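Local coordinates for ribonuclease mar1, putative (Trypanosoma cruzi, PDB 1YZV), which is of unknown function but belongs to the isochorismatase superfamily of α/β proteins, at residues A[13-18]-A[180-185]. Numbering follows the deposited sequence.
Sequences LKHYGS and LLKDAS
K182 passes H15 at CD2 and ends at the backbone oxygen of L13, where the C-terminal end of helix 173-181 meets the loop leading into strand 20-26, an inner strand of the parallel β-sheet in this α/β fold of the isochorismatase family. K182 is the first residue beyond the helix, and the chain leaves helical geometry there with positive phi. Its CB lies 4.2 Å from CD2 of H15, and CG meets the ring at its edge, 4.1 Å from the same atom. The chain bends at chi2, which turns CD; CE then lies 3.7 Å from the backbone N of H15, and a bend at chi4 (-64°) turns NZ toward L13 O, to which it donates at 2.8 Å, nearly in line with the carbonyl. The same NZ also bonds to Q179 O, so the ammonium ties the helix end to the loop. L180 O accepts from Y16 N (3.1 Å) on a lone pair in the carbonyl plane and receives a CA-H...O contact from H15. With H15 CG anti to the backbone N (chi1 -171°), the imidazole has this oxygen over one face, offset toward the rim. G17 N donates to ND1 from a position tilted out of the ring plane, while NE2 bonds to D186, whose carboxylate also takes the Y16 hydroxyl. L180 and L13, both buried, cross obliquely and touch Q112 of strand 110-118, and L181 CD1 packs 4.1 Å from Y16 CD2.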
# COMPACT_ATOMS: atom_id res chain seq x y z
N LEU A 13 -12.04 14.13 7.09
CA LEU A 13 -12.73 15.41 6.89
C LEU A 13 -13.36 15.82 8.22
O LEU A 13 -13.79 14.97 9.00
CB LEU A 13 -13.83 15.26 5.85
CG LEU A 13 -13.36 15.05 4.41
CD1 LEU A 13 -14.51 14.52 3.58
CD2 LEU A 13 -12.81 16.35 3.83
N LYS A 14 -13.31 17.10 8.52
CA LYS A 14 -14.02 17.68 9.65
C LYS A 14 -15.52 17.75 9.32
O LYS A 14 -15.94 17.70 8.12
CB LYS A 14 -13.51 19.10 9.94
CG LYS A 14 -12.06 19.14 10.45
CD LYS A 14 -11.60 20.55 10.81
CE LYS A 14 -10.18 20.54 11.38
NZ LYS A 14 -9.60 21.93 11.50
N HIS A 15 -16.30 17.86 10.38
CA HIS A 15 -17.72 18.05 10.27
C HIS A 15 -17.99 19.32 9.47
O HIS A 15 -17.23 20.31 9.58
CB HIS A 15 -18.35 18.16 11.67
CG HIS A 15 -19.83 18.15 11.65
ND1 HIS A 15 -20.58 19.27 11.33
CD2 HIS A 15 -20.72 17.14 11.84
CE1 HIS A 15 -21.86 18.95 11.32
NE2 HIS A 15 -21.97 17.65 11.58
N TYR A 16 -19.04 19.27 8.64
CA TYR A 16 -19.32 20.33 7.72
C TYR A 16 -19.44 21.71 8.36
O TYR A 16 -19.20 22.72 7.67
CB TYR A 16 -20.56 20.05 6.87
CG TYR A 16 -21.88 19.98 7.61
CD1 TYR A 16 -22.57 21.14 7.95
CD2 TYR A 16 -22.45 18.75 7.91
CE1 TYR A 16 -23.79 21.09 8.66
CE2 TYR A 16 -23.69 18.68 8.57
CZ TYR A 16 -24.38 19.87 8.90
OH TYR A 16 -25.58 19.78 9.61
N GLY A 17 -19.85 21.78 9.63
CA GLY A 17 -19.91 23.09 10.28
C GLY A 17 -18.58 23.64 10.79
O GLY A 17 -18.49 24.78 11.22
N SER A 18 -17.57 22.80 10.86
CA SER A 18 -16.28 23.18 11.38
C SER A 18 -15.50 24.13 10.43
O SER A 18 -14.64 24.89 10.83
CB SER A 18 -15.49 21.87 11.59
OG SER A 18 -14.45 22.03 12.50
N LEU A 180 -18.50 13.84 6.76
CA LEU A 180 -18.91 15.23 6.91
C LEU A 180 -20.01 15.36 7.94
O LEU A 180 -20.17 16.42 8.48
CB LEU A 180 -19.37 15.83 5.58
CG LEU A 180 -18.25 16.05 4.60
CD1 LEU A 180 -18.78 16.12 3.14
CD2 LEU A 180 -17.43 17.32 5.00
N LEU A 181 -20.87 14.33 8.07
CA LEU A 181 -21.99 14.36 9.00
C LEU A 181 -21.73 13.86 10.42
O LEU A 181 -22.39 14.33 11.36
CB LEU A 181 -23.19 13.60 8.44
CG LEU A 181 -24.15 14.38 7.54
CD1 LEU A 181 -23.44 15.12 6.41
CD2 LEU A 181 -25.05 13.39 6.98
N LYS A 182 -20.98 12.77 10.55
CA LYS A 182 -20.54 12.20 11.85
C LYS A 182 -21.55 11.50 12.76
O LYS A 182 -21.14 10.66 13.58
CB LYS A 182 -19.70 13.20 12.67
CG LYS A 182 -18.50 13.72 11.83
CD LYS A 182 -17.23 13.96 12.56
CE LYS A 182 -16.06 14.36 11.57
NZ LYS A 182 -15.53 13.38 10.47
N ASP A 183 -22.85 11.73 12.57
CA ASP A 183 -23.86 11.32 13.51
C ASP A 183 -25.23 11.35 12.80
O ASP A 183 -25.57 12.31 12.11
CB ASP A 183 -23.75 12.26 14.74
CG ASP A 183 -24.62 11.85 15.92
OD1 ASP A 183 -25.81 11.52 15.73
OD2 ASP A 183 -24.15 12.02 17.06
N ALA A 184 -26.02 10.27 12.94
CA ALA A 184 -27.34 10.20 12.34
C ALA A 184 -28.32 11.19 12.90
O ALA A 184 -29.40 11.38 12.32
CB ALA A 184 -27.93 8.76 12.46
N SER A 185 -28.03 11.76 14.07
CA SER A 185 -28.91 12.77 14.62
C SER A 185 -28.58 14.17 14.13
O SER A 185 -29.27 15.12 14.48
CB SER A 185 -28.92 12.73 16.15
OG SER A 185 -27.76 13.34 16.68